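Long-range contacts in M152 protein (Murid herpesvirus 1, PDB 4G59), which probably helps the virus evade immune recognition, being an MHC class I-like membrane glycoprotein that meets another protein through its platform domain: residues 8-13 against 257-262; 18-23 against 100-105; 93-98 against 112-117; 176-181 against 203-208. All coordinates share one frame; numbering follows the deposited sequence.

Contact 1. Residues 8-13 against 257-262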
loop_
_atom_site.group_PDB
_atom_site.type_symbol
_atom_site.label_atom_id
_atom_site.label_comp_id
_atom_site.label_asym_id
_atom_site.label_seq_id
_atom_site.Cartn_x
_atom_site.Cartn_y
_atom_site.Cartn_z
ATOM N N ARG B 8 -4.636 -25.634 -11.509
ATOM C CA ARG B 8 -5.504 -26.626 -10.881
ATOM C C ARG B 8 -6.348 -25.934 -9.814
ATOM O O ARG B 8 -5.831 -25.169 -8.984
ATOM C CB ARG B 8 -4.685 -27.764 -10.262
ATOM C CG ARG B 8 -3.983 -28.670 -11.269
ATOM C CD ARG B 8 -3.121 -29.743 -10.589
ATOM N NE ARG B 8 -1.772 -29.280 -10.249
ATOM C CZ ARG B 8 -1.294 -29.173 -9.009
ATOM N NH1 ARG B 8 -2.043 -29.497 -7.966
ATOM N NH2 ARG B 8 -0.057 -28.742 -8.807
ATOM N N ILE B 9 -7.644 -26.201 -9.825
ATOM C CA ILE B 9 -8.532 -25.563 -8.868
ATOM C C ILE B 9 -9.055 -26.559 -7.835
ATOM O O ILE B 9 -9.562 -27.614 -8.195
ATOM C CB ILE B 9 -9.669 -24.853 -9.596
ATOM C CG1 ILE B 9 -9.078 -23.716 -10.409
ATOM C CG2 ILE B 9 -10.703 -24.318 -8.604
ATOM C CD1 ILE B 9 -10.015 -23.145 -11.440
ATOM N N PHE B 10 -8.922 -26.227 -6.556
ATOM C CA PHE B 10 -9.334 -27.136 -5.493
ATOM C C PHE B 10 -10.467 -26.524 -4.691
ATOM O O PHE B 10 -10.333 -25.443 -4.128
ATOM C CB PHE B 10 -8.148 -27.487 -4.583
ATOM C CG PHE B 10 -6.988 -28.104 -5.321
ATOM C CD1 PHE B 10 -6.938 -29.478 -5.549
ATOM C CD2 PHE B 10 -5.959 -27.317 -5.814
ATOM C CE1 PHE B 10 -5.870 -30.052 -6.248
ATOM C CE2 PHE B 10 -4.892 -27.887 -6.503
ATOM C CZ PHE B 10 -4.853 -29.256 -6.717
ATOM N N GLU B 11 -11.596 -27.207 -4.678
ATOM C CA GLU B 11 -12.738 -26.745 -3.926
ATOM C C GLU B 11 -13.163 -27.852 -2.998
ATOM O O GLU B 11 -13.337 -28.978 -3.423
ATOM C CB GLU B 11 -13.880 -26.387 -4.871
ATOM C CG GLU B 11 -13.455 -25.499 -6.011
ATOM C CD GLU B 11 -14.398 -25.544 -7.182
ATOM O OE1 GLU B 11 -15.120 -24.559 -7.410
ATOM O OE2 GLU B 11 -14.396 -26.560 -7.894
ATOM N N ASP B 12 -13.342 -27.538 -1.728
ATOM C CA ASP B 12 -13.838 -28.540 -0.812
ATOM C C ASP B 12 -15.262 -28.165 -0.488
ATOM O O ASP B 12 -16.195 -28.680 -1.090
ATOM C CB ASP B 12 -13.003 -28.579 0.465
ATOM C CG ASP B 12 -13.542 -29.563 1.483
ATOM O OD1 ASP B 12 -14.219 -30.526 1.078
ATOM O OD2 ASP B 12 -13.287 -29.378 2.688
ATOM N N GLU B 13 -15.426 -27.246 0.448
ATOM C CA GLU B 13 -16.742 -26.775 0.812
ATOM C C GLU B 13 -16.732 -25.264 0.737
ATOM O O GLU B 13 -15.867 -24.631 1.325
ATOM C CB GLU B 13 -17.080 -27.243 2.230
ATOM C CG GLU B 13 -18.482 -27.790 2.385
ATOM C CD GLU B 13 -18.712 -28.500 3.702
ATOM O OE1 GLU B 13 -17.919 -28.313 4.637
ATOM O OE2 GLU B 13 -19.696 -29.251 3.802
ATOM N N GLY B 257 -13.077 -20.648 0.338
ATOM C CA GLY B 257 -12.755 -22.052 0.537
ATOM C C GLY B 257 -12.152 -22.805 -0.626
ATOM O O GLY B 257 -11.823 -23.982 -0.507
ATOM N N TRP B 258 -12.003 -22.135 -1.754
ATOM C CA TRP B 258 -11.278 -22.711 -2.863
ATOM C C TRP B 258 -9.836 -22.202 -2.895
ATOM O O TRP B 258 -9.540 -21.145 -2.336
ATOM C CB TRP B 258 -11.998 -22.392 -4.167
ATOM C CG TRP B 258 -12.047 -20.929 -4.520
ATOM C CD1 TRP B 258 -13.076 -20.057 -4.279
ATOM C CD2 TRP B 258 -11.033 -20.176 -5.214
ATOM N NE1 TRP B 258 -12.758 -18.816 -4.780
ATOM C CE2 TRP B 258 -11.516 -18.862 -5.362
ATOM C CE3 TRP B 258 -9.771 -20.496 -5.729
ATOM C CZ2 TRP B 258 -10.772 -17.857 -5.995
ATOM C CZ3 TRP B 258 -9.029 -19.497 -6.361
ATOM C CH2 TRP B 258 -9.534 -18.196 -6.490
ATOM N N TYR B 259 -8.933 -22.960 -3.527
ATOM C CA TYR B 259 -7.604 -22.446 -3.824
ATOM C C TYR B 259 -7.145 -22.971 -5.163
ATOM O O TYR B 259 -7.600 -24.032 -5.601
ATOM C CB TYR B 259 -6.601 -22.769 -2.718
ATOM C CG TYR B 259 -6.291 -24.231 -2.517
ATOM C CD1 TYR B 259 -5.214 -24.831 -3.163
ATOM C CD2 TYR B 259 -7.052 -25.008 -1.651
ATOM C CE1 TYR B 259 -4.913 -26.170 -2.960
ATOM C CE2 TYR B 259 -6.760 -26.347 -1.448
ATOM C CZ TYR B 259 -5.693 -26.921 -2.105
ATOM O OH TYR B 259 -5.415 -28.250 -1.895
ATOM N N ALA B 260 -6.256 -22.226 -5.824
ATOM C CA ALA B 260 -5.739 -22.636 -7.122
ATOM C C ALA B 260 -4.224 -22.715 -7.081
ATOM O O ALA B 260 -3.562 -21.883 -6.453
ATOM C CB ALA B 260 -6.180 -21.672 -8.202
ATOM N N THR B 261 -3.663 -23.717 -7.747
ATOM C CA THR B 261 -2.216 -23.782 -7.877
ATOM C C THR B 261 -1.909 -23.312 -9.288
ATOM O O THR B 261 -2.645 -23.651 -10.240
ATOM C CB THR B 261 -1.673 -25.204 -7.657
ATOM O OG1 THR B 261 -2.290 -26.083 -8.600
ATOM C CG2 THR B 261 -2.011 -25.696 -6.272
ATOM N N VAL B 262 -0.851 -22.509 -9.421
ATOM C CA VAL B 262 -0.453 -22.019 -10.731
ATOM C C VAL B 262 1.020 -22.328 -10.853
ATOM O O VAL B 262 1.803 -21.962 -9.972
ATOM C CB VAL B 262 -0.651 -20.502 -10.880
ATOM C CG1 VAL B 262 -0.563 -20.113 -12.338
ATOM C CG2 VAL B 262 -1.979 -20.046 -10.290
#
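F10 and Y259 pair across an antiparallel β-sheet, where the N-terminal strand 5-11 forms an edge beside strand 258-264 in what is probably the immunoglobulin-like, α3-type domain of an MHC class I-like fold. They are a hydrogen-bonded pair: F10 N donates to Y259 O at 2.7 Å, and Y259 N donates back to F10 O. R8 and T261 form the next such pair. The F10 side chain starts with CB above one face of the tyrosine ring, displaced toward the rim and 3.5 Å from Y259 CZ, a CH-pi contact. With CG anti to the carbonyl carbon (chi1 -58°), CG itself comes 3.7 Å from Y259 CE1. One step on, CD2 closes on Y259 CE1 at 3.2 Å, while CD1 lies toward the tyrosine hydroxyl. The two rings are nearly parallel (23°) but offset, with little overlap. Farther out, CE2 touches T261 CG2 at 3.6 Å, and R8 NH1 lies at the phenyl edge, in its plane. On the other face of the sheet I9 CG1 meets A260 CB at 4.2 Å, and W258 CB packs on E11 CG. The T261 hydroxyl lies over the centre of the R8 guanidinium, OG1 3.3 Å from R8 CZ, poorly angled for a bond with NH1 or NH2.

Contact 2. Residues 18-23 against 100-105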
loop_
_atom_site.group_PDB
_atom_site.type_symbol
_atom_site.label_atom_id
_atom_site.label_comp_id
_atom_site.label_asym_id
_atom_site.label_seq_id
_atom_site.Cartn_x
_atom_site.Cartn_y
_atom_site.Cartn_z
ATOM N N CYS B 18 -20.359 -14.219 4.941
ATOM C CA CYS B 18 -21.255 -13.086 5.166
ATOM C C CYS B 18 -21.954 -13.079 6.515
ATOM O O CYS B 18 -22.740 -12.169 6.804
ATOM C CB CYS B 18 -22.284 -12.999 4.047
ATOM S SG CYS B 18 -21.547 -12.532 2.493
ATOM N N GLN B 19 -21.671 -14.078 7.345
ATOM C CA GLN B 19 -22.196 -14.064 8.710
ATOM C C GLN B 19 -21.310 -13.268 9.643
ATOM O O GLN B 19 -20.101 -13.124 9.393
ATOM C CB GLN B 19 -22.352 -15.477 9.263
ATOM C CG GLN B 19 -23.720 -16.064 9.022
ATOM C CD GLN B 19 -23.755 -16.918 7.793
ATOM O OE1 GLN B 19 -23.147 -17.989 7.756
ATOM N NE2 GLN B 19 -24.458 -16.451 6.765
ATOM N N ASP B 20 -21.915 -12.779 10.726
ATOM C CA ASP B 20 -21.228 -11.923 11.691
ATOM C C ASP B 20 -20.563 -10.785 10.960
ATOM O O ASP B 20 -19.354 -10.590 11.074
ATOM C CB ASP B 20 -20.215 -12.717 12.519
ATOM C CG ASP B 20 -20.884 -13.676 13.470
ATOM O OD1 ASP B 20 -22.079 -13.970 13.258
ATOM O OD2 ASP B 20 -20.226 -14.133 14.427
ATOM N N LEU B 21 -21.370 -10.064 10.186
ATOM C CA LEU B 21 -20.862 -9.062 9.269
ATOM C C LEU B 21 -20.155 -7.975 10.066
ATOM O O LEU B 21 -20.643 -7.527 11.113
ATOM C CB LEU B 21 -21.981 -8.498 8.380
ATOM C CG LEU B 21 -21.557 -7.590 7.218
ATOM C CD1 LEU B 21 -22.437 -7.749 6.016
ATOM C CD2 LEU B 21 -21.573 -6.135 7.637
ATOM N N THR B 22 -18.972 -7.605 9.587
ATOM C CA THR B 22 -18.145 -6.611 10.254
ATOM C C THR B 22 -17.490 -5.713 9.211
ATOM O O THR B 22 -16.569 -6.127 8.507
ATOM C CB THR B 22 -17.089 -7.268 11.154
ATOM O OG1 THR B 22 -17.727 -8.233 12.003
ATOM C CG2 THR B 22 -16.404 -6.218 12.012
ATOM N N ALA B 23 -17.996 -4.489 9.112
ATOM C CA ALA B 23 -17.498 -3.501 8.150
ATOM C C ALA B 23 -16.398 -2.658 8.762
ATOM O O ALA B 23 -16.566 -2.134 9.866
ATOM C CB ALA B 23 -18.625 -2.597 7.685
ATOM N N ARG B 100 -13.744 -0.491 13.057
ATOM C CA ARG B 100 -14.188 -1.840 12.746
ATOM C C ARG B 100 -15.535 -2.064 13.424
ATOM O O ARG B 100 -15.597 -2.185 14.655
ATOM C CB ARG B 100 -13.164 -2.870 13.198
ATOM C CG ARG B 100 -13.448 -4.260 12.677
ATOM C CD ARG B 100 -12.219 -5.158 12.764
ATOM N NE ARG B 100 -12.577 -6.574 12.807
ATOM C CZ ARG B 100 -12.976 -7.189 13.915
ATOM N NH1 ARG B 100 -13.072 -6.506 15.051
ATOM N NH2 ARG B 100 -13.285 -8.476 13.891
ATOM N N CYS B 101 -16.613 -2.099 12.635
ATOM C CA CYS B 101 -17.966 -2.108 13.216
ATOM C C CYS B 101 -18.771 -3.366 12.917
ATOM O O CYS B 101 -18.858 -3.789 11.764
ATOM C CB CYS B 101 -18.782 -0.901 12.742
ATOM S SG CYS B 101 -18.110 0.719 13.146
ATOM N N LYS B 102 -19.355 -3.948 13.968
ATOM C CA LYS B 102 -20.433 -4.932 13.846
ATOM C C LYS B 102 -21.745 -4.165 13.949
ATOM O O LYS B 102 -21.898 -3.323 14.840
ATOM C CB LYS B 102 -20.356 -5.918 14.998
ATOM C CG LYS B 102 -20.212 -7.367 14.612
ATOM C CD LYS B 102 -19.684 -8.143 15.804
ATOM C CE LYS B 102 -19.613 -9.633 15.544
ATOM N NZ LYS B 102 -20.968 -10.263 15.449
ATOM N N PHE B 103 -22.691 -4.445 13.059
ATOM C CA PHE B 103 -23.964 -3.739 13.062
ATOM C C PHE B 103 -25.031 -4.340 13.992
ATOM O O PHE B 103 -25.810 -3.596 14.607
ATOM C CB PHE B 103 -24.501 -3.627 11.636
ATOM C CG PHE B 103 -23.641 -2.786 10.733
ATOM C CD1 PHE B 103 -23.172 -1.551 11.148
ATOM C CD2 PHE B 103 -23.290 -3.241 9.473
ATOM C CE1 PHE B 103 -22.372 -0.784 10.310
ATOM C CE2 PHE B 103 -22.497 -2.484 8.631
ATOM C CZ PHE B 103 -22.033 -1.257 9.047
ATOM N N VAL B 104 -25.098 -5.670 14.071
ATOM C CA VAL B 104 -26.025 -6.340 14.988
ATOM C C VAL B 104 -25.328 -7.486 15.752
ATOM O O VAL B 104 -24.888 -8.476 15.156
ATOM C CB VAL B 104 -27.341 -6.814 14.294
ATOM C CG1 VAL B 104 -28.062 -5.651 13.624
ATOM C CG2 VAL B 104 -27.071 -7.888 13.274
ATOM N N PRO B 105 -25.158 -7.319 17.074
ATOM C CA PRO B 105 -25.453 -6.102 17.845
ATOM C C PRO B 105 -24.442 -5.003 17.522
ATOM O O PRO B 105 -23.270 -5.330 17.352
ATOM C CB PRO B 105 -25.245 -6.544 19.302
ATOM C CG PRO B 105 -25.027 -8.033 19.273
ATOM C CD PRO B 105 -24.543 -8.369 17.904
#
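A23 and C101 form an antiparallel hydrogen-bonded pair between strands 22-31 and 95-103, neighbours in the sheet of the MHC class I-like platform. C101 N donates to A23 O at 2.8 Å in an almost straight bond (171°), whereas the return bond from A23 N to C101 O, 2.9 Å, is clearly bent at 133°. C101 O also receives a CA-H...O contact from T22. The T22 hydroxyl donates within its own segment, OG1 to D20 O at 3.0 Å, approaching from above the carbonyl plane. With CG2 anti to the backbone N (chi1 -50° for OG1), the T22 methyl lies 3.6 Å from R100 CG and over one face of the R100 guanidinium. K102 passes its CG 3.5 Å from L21 O, and its ammonium runs beside D20; NZ to D20 OD2 is 4.1 Å, beyond a salt bridge. On the side toward helix 161-178, F103 CD2 lies 3.8 Å from L21 CD2, and F103 CZ is close to A23 CB. F103 also rests on L164 and Q165 of that helix, L21 on T169. Each segment is further held by a disulfide, C18 to C172 of the same helix and C101 to C108 of strand 106-114.

Contact 3. Residues 93-98 against 112-117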
loop_
_atom_site.group_PDB
_atom_site.type_symbol
_atom_site.label_atom_id
_atom_site.label_comp_id
_atom_site.label_asym_id
_atom_site.label_seq_id
_atom_site.Cartn_x
_atom_site.Cartn_y
_atom_site.Cartn_z
ATOM N N ARG B 93 0.982 16.046 9.758
ATOM C CA ARG B 93 1.538 14.724 9.570
ATOM C C ARG B 93 0.372 13.777 9.236
ATOM O O ARG B 93 -0.781 14.017 9.654
ATOM C CB ARG B 93 2.306 14.275 10.810
ATOM C CG ARG B 93 1.426 14.067 12.020
ATOM C CD ARG B 93 2.270 13.861 13.264
ATOM N NE ARG B 93 2.959 12.583 13.226
ATOM C CZ ARG B 93 4.082 12.322 13.872
ATOM N NH1 ARG B 93 4.646 13.254 14.611
ATOM N NH2 ARG B 93 4.645 11.127 13.780
ATOM N N PRO B 94 0.658 12.719 8.461
ATOM C CA PRO B 94 -0.418 11.801 8.071
ATOM C C PRO B 94 -0.891 10.981 9.271
ATOM O O PRO B 94 -0.105 10.710 10.187
ATOM C CB PRO B 94 0.246 10.909 7.010
ATOM C CG PRO B 94 1.739 10.944 7.353
ATOM C CD PRO B 94 1.972 12.333 7.899
ATOM N N VAL B 95 -2.170 10.618 9.270
ATOM C CA VAL B 95 -2.762 9.835 10.351
ATOM C C VAL B 95 -3.853 8.943 9.771
ATOM O O VAL B 95 -4.463 9.293 8.746
ATOM C CB VAL B 95 -3.367 10.754 11.461
ATOM C CG1 VAL B 95 -4.384 11.707 10.891
ATOM C CG2 VAL B 95 -4.006 9.936 12.557
ATOM N N VAL B 96 -4.097 7.787 10.393
ATOM C CA VAL B 96 -5.218 6.935 9.958
ATOM C C VAL B 96 -6.175 6.645 11.105
ATOM O O VAL B 96 -5.744 6.361 12.228
ATOM C CB VAL B 96 -4.742 5.566 9.348
ATOM C CG1 VAL B 96 -5.928 4.769 8.768
ATOM C CG2 VAL B 96 -3.688 5.771 8.292
ATOM N N PHE B 97 -7.471 6.683 10.815
ATOM C CA PHE B 97 -8.471 6.148 11.745
ATOM C C PHE B 97 -9.209 4.963 11.147
ATOM O O PHE B 97 -9.705 5.023 10.015
ATOM C CB PHE B 97 -9.466 7.234 12.173
ATOM C CG PHE B 97 -8.923 8.138 13.236
ATOM C CD1 PHE B 97 -9.099 7.824 14.589
ATOM C CD2 PHE B 97 -8.196 9.277 12.902
ATOM C CE1 PHE B 97 -8.587 8.636 15.587
ATOM C CE2 PHE B 97 -7.674 10.093 13.919
ATOM C CZ PHE B 97 -7.880 9.764 15.261
ATOM N N GLU B 98 -9.294 3.893 11.926
ATOM C CA GLU B 98 -9.929 2.663 11.480
ATOM C C GLU B 98 -11.109 2.319 12.389
ATOM O O GLU B 98 -10.921 2.091 13.595
ATOM C CB GLU B 98 -8.899 1.556 11.540
ATOM C CG GLU B 98 -9.301 0.279 10.892
ATOM C CD GLU B 98 -8.091 -0.547 10.533
ATOM O OE1 GLU B 98 -7.132 0.030 9.960
ATOM O OE2 GLU B 98 -8.103 -1.757 10.845
ATOM N N GLN B 112 -6.238 4.009 15.805
ATOM C CA GLN B 112 -5.566 5.215 15.322
ATOM C C GLN B 112 -4.128 4.824 15.026
ATOM O O GLN B 112 -3.458 4.246 15.892
ATOM C CB GLN B 112 -5.589 6.312 16.401
ATOM C CG GLN B 112 -5.082 7.697 15.958
ATOM C CD GLN B 112 -4.941 8.684 17.131
ATOM O OE1 GLN B 112 -5.380 8.409 18.255
ATOM N NE2 GLN B 112 -4.317 9.825 16.870
ATOM N N MET B 113 -3.658 5.117 13.811
ATOM C CA MET B 113 -2.270 4.828 13.465
ATOM C C MET B 113 -1.519 6.036 12.919
ATOM O O MET B 113 -2.072 6.837 12.150
ATOM C CB MET B 113 -2.166 3.664 12.474
ATOM C CG MET B 113 -2.699 2.352 12.987
ATOM S SD MET B 113 -4.433 2.113 12.544
ATOM C CE MET B 113 -4.434 0.319 12.341
ATOM N N MET B 114 -0.258 6.150 13.319
ATOM C CA MET B 114 0.645 7.129 12.721
ATOM C C MET B 114 1.934 6.462 12.289
ATOM O O MET B 114 2.566 5.766 13.088
ATOM C CB MET B 114 0.974 8.273 13.695
ATOM C CG MET B 114 -0.105 9.349 13.767
ATOM S SD MET B 114 0.362 10.892 14.606
ATOM C CE MET B 114 -1.283 11.592 14.591
ATOM N N ASP B 115 2.319 6.667 11.030
ATOM C CA ASP B 115 3.612 6.176 10.544
ATOM C C ASP B 115 3.856 4.675 10.760
ATOM O O ASP B 115 4.944 4.269 11.191
ATOM C CB ASP B 115 4.757 7.012 11.147
ATOM C CG ASP B 115 4.669 8.478 10.753
ATOM O OD1 ASP B 115 3.935 8.790 9.802
ATOM O OD2 ASP B 115 5.339 9.323 11.372
ATOM N N GLY B 116 2.844 3.862 10.467
ATOM C CA GLY B 116 2.950 2.425 10.645
ATOM C C GLY B 116 2.725 1.938 12.074
ATOM O O GLY B 116 2.653 0.736 12.310
ATOM N N ASN B 117 2.624 2.858 13.028
ATOM C CA ASN B 117 2.459 2.487 14.437
ATOM C C ASN B 117 1.028 2.691 14.902
ATOM O O ASN B 117 0.459 3.753 14.669
ATOM C CB ASN B 117 3.370 3.335 15.347
ATOM C CG ASN B 117 4.852 3.097 15.104
ATOM O OD1 ASN B 117 5.326 1.956 15.087
ATOM N ND2 ASN B 117 5.597 4.189 14.918
HETATM O O HOH W 1 2.406 10.741 11.267
#
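R93 carries CG between its backbone N and carbonyl carbon (chi1 66°) and bends at chi3 (-70°) to set NE beside M114, while D115 has CG anti to its carbonyl carbon (chi1 -61°); the two side chains then cross at about a right angle at the open end of the β-hairpin of strands 95-103 and 106-114 in the platform sheet. R93 NH2 reaches D115 OD2 at 3.1 Å in a salt bridge whose hydrogen bond is weak. R93 NE also lies 3.4 Å from M114 SD, and the extended M114 chain ends with CE 3.8 Å from V95 CG2. Deeper in the hairpin V96 and M113 exchange two backbone hydrogen bonds. On the face toward helix 68-89, Q112 CG sits over the F97 ring, 3.5 Å from CZ, and F80 of that helix meets F97 edge-to-face. D115 is second in a type I' turn that M114 and N117 close with backbone bonds and that leads into strand 117-123; its carboxylate also binds a basic and a polar side chain of the chain of another protein. A water ties the corner together, accepting from R93 NE at 2.7 Å and donating to P94 O and, at 2.9 Å, to D115 OD1.

Contact 4. Residues 176-181 against 203-208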
loop_
_atom_site.group_PDB
_atom_site.type_symbol
_atom_site.label_atom_id
_atom_site.label_comp_id
_atom_site.label_asym_id
_atom_site.label_seq_id
_atom_site.Cartn_x
_atom_site.Cartn_y
_atom_site.Cartn_z
ATOM N N VAL B 176 -20.003 -13.174 -2.727
ATOM C CA VAL B 176 -20.089 -14.627 -2.617
ATOM C C VAL B 176 -20.684 -15.212 -3.897
ATOM O O VAL B 176 -20.162 -16.184 -4.429
ATOM C CB VAL B 176 -20.922 -15.019 -1.384
ATOM C CG1 VAL B 176 -21.537 -16.399 -1.540
ATOM C CG2 VAL B 176 -20.057 -14.972 -0.160
ATOM N N ALA B 177 -21.742 -14.575 -4.409
ATOM C CA ALA B 177 -22.457 -15.038 -5.615
ATOM C C ALA B 177 -21.644 -14.988 -6.898
ATOM O O ALA B 177 -21.890 -15.776 -7.809
ATOM C CB ALA B 177 -23.792 -14.247 -5.824
ATOM N N MET B 178 -20.716 -14.037 -7.002
ATOM C CA MET B 178 -19.989 -13.866 -8.268
ATOM C C MET B 178 -18.719 -14.662 -8.226
ATOM O O MET B 178 -18.069 -14.848 -9.249
ATOM C CB MET B 178 -19.603 -12.409 -8.515
ATOM C CG MET B 178 -20.732 -11.427 -8.596
ATOM S SD MET B 178 -20.148 -9.847 -9.237
ATOM C CE MET B 178 -18.558 -9.693 -8.437
ATOM N N ASP B 179 -18.356 -15.108 -7.029
ATOM C CA ASP B 179 -17.053 -15.716 -6.805
ATOM C C ASP B 179 -16.933 -17.083 -7.466
ATOM O O ASP B 179 -17.483 -18.080 -7.003
ATOM C CB ASP B 179 -16.755 -15.813 -5.303
ATOM C CG ASP B 179 -15.600 -16.737 -4.989
ATOM O OD1 ASP B 179 -14.577 -16.708 -5.702
ATOM O OD2 ASP B 179 -15.727 -17.487 -4.008
ATOM N N ASN B 180 -16.176 -17.106 -8.546
ATOM C CA ASN B 180 -15.965 -18.298 -9.315
ATOM C C ASN B 180 -14.524 -18.311 -9.792
ATOM O O ASN B 180 -14.168 -17.544 -10.675
ATOM C CB ASN B 180 -16.918 -18.294 -10.506
ATOM C CG ASN B 180 -16.815 -19.553 -11.333
ATOM O OD1 ASN B 180 -15.757 -20.196 -11.401
ATOM N ND2 ASN B 180 -17.916 -19.915 -11.975
ATOM N N PRO B 181 -13.708 -19.222 -9.240
ATOM C CA PRO B 181 -12.272 -19.303 -9.549
ATOM C C PRO B 181 -12.018 -19.453 -11.046
ATOM O O PRO B 181 -10.933 -19.096 -11.506
ATOM C CB PRO B 181 -11.820 -20.602 -8.858
ATOM C CG PRO B 181 -12.949 -21.046 -7.992
ATOM C CD PRO B 181 -14.200 -20.401 -8.506
ATOM N N THR B 203 -9.203 -10.354 -11.379
ATOM C CA THR B 203 -10.520 -10.783 -10.945
ATOM C C THR B 203 -11.402 -9.570 -10.694
ATOM O O THR B 203 -10.892 -8.452 -10.550
ATOM C CB THR B 203 -10.399 -11.638 -9.660
ATOM O OG1 THR B 203 -11.658 -12.252 -9.347
ATOM C CG2 THR B 203 -9.888 -10.787 -8.450
ATOM N N GLN B 204 -12.714 -9.786 -10.642
ATOM C CA GLN B 204 -13.673 -8.707 -10.373
ATOM C C GLN B 204 -14.427 -8.950 -9.068
ATOM O O GLN B 204 -15.508 -8.395 -8.833
ATOM C CB GLN B 204 -14.671 -8.607 -11.517
ATOM C CG GLN B 204 -14.055 -8.191 -12.863
ATOM C CD GLN B 204 -15.090 -8.175 -13.992
ATOM O OE1 GLN B 204 -16.298 -8.240 -13.743
ATOM N NE2 GLN B 204 -14.618 -8.094 -15.230
ATOM N N VAL B 205 -13.849 -9.804 -8.235
ATOM C CA VAL B 205 -14.480 -10.253 -7.010
ATOM C C VAL B 205 -13.571 -9.903 -5.839
ATOM O O VAL B 205 -12.539 -10.539 -5.638
ATOM C CB VAL B 205 -14.716 -11.757 -7.061
ATOM C CG1 VAL B 205 -15.246 -12.278 -5.718
ATOM C CG2 VAL B 205 -15.688 -12.073 -8.180
ATOM N N PRO B 206 -13.954 -8.876 -5.066
ATOM C CA PRO B 206 -13.068 -8.332 -4.030
ATOM C C PRO B 206 -12.955 -9.181 -2.767
ATOM O O PRO B 206 -13.450 -8.782 -1.698
ATOM C CB PRO B 206 -13.719 -6.982 -3.685
ATOM C CG PRO B 206 -15.223 -7.172 -4.045
ATOM C CD PRO B 206 -15.175 -8.058 -5.268
ATOM N N LEU B 207 -12.263 -10.305 -2.850
ATOM C CA LEU B 207 -12.019 -11.098 -1.641
ATOM C C LEU B 207 -10.595 -10.911 -1.125
ATOM O O LEU B 207 -9.692 -10.500 -1.873
ATOM C CB LEU B 207 -12.315 -12.581 -1.890
ATOM C CG LEU B 207 -13.786 -12.907 -2.120
ATOM C CD1 LEU B 207 -13.975 -14.265 -2.795
ATOM C CD2 LEU B 207 -14.534 -12.836 -0.768
ATOM N N ALA B 208 -10.390 -11.198 0.160
ATOM C CA ALA B 208 -9.040 -11.115 0.722
ATOM C C ALA B 208 -8.218 -12.337 0.345
ATOM O O ALA B 208 -7.973 -13.206 1.164
ATOM C CB ALA B 208 -9.070 -10.934 2.224
#
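D179, the first residue to leave helical backbone angles after helix 161-178, passes V205 with their CA atoms 6.0 Å apart, where the loop folds into an inverse gamma turn centred on P206 and closed by L207 N to V205 O at 2.8 Å. The side chains meet by van der Waals contact. V205 points at the helix end and spreads its two methyls over it: with CG1 anti to the backbone N (chi1 174°), CG1 lies 3.9 Å from D179 CB, while CG2 takes M178 CE at 3.7 Å. The M178 and V205 side chains run antiparallel alongside each other. The methionine bends at chi3 (-39°), which places CE against the loop backbone as well, 3.3 Å from Q204 O. L207 approaches from the other end of the turn, crossing D179 at about a right angle, and sets its CD1 3.7 Å from D179 CG. The aspartate is thus covered by carbon here, yet both its oxygens are bonded elsewhere. OD1 accepts from the W258 indole NE1, and OD2 takes the T256 hydroxyl and a salt bridge from R14. These bonds would hold the carboxylate's rotation fixed and probably keep it ionised despite its buried setting. I175, one turn back along the helix, also touches V205, P206 and L207. The site lies where helix 161-178 ends and the chain runs through a short linker toward strand 185-191, a junction consistent with that between an α2-type helix and an immunoglobulin-like α3 domain in MHC class I-like proteins.

In the fold
Contacts 2 and 3 belong to the eight-stranded platform sheet and share strand 95-103; their centres are 23 Å apart, contact 2 linking it to strand 22-31 and contact 3 to strand 106-114. Contact 1 lies in a separate four-stranded sheet, 36 Å from contact 3 between centres and on the opposite side of the chain's centre. Contact 4 stands between: W258 and P181 pack together, joining it to contact 1, and C18 touches V176, joining it to contact 2. Along the chain, contacts 2 and 3 cross, contact 4 follows, and contact 1 encloses them all. The N-terminal strand thus belongs to the C-terminal domain, bringing both modelled ends of the chain together in that domain.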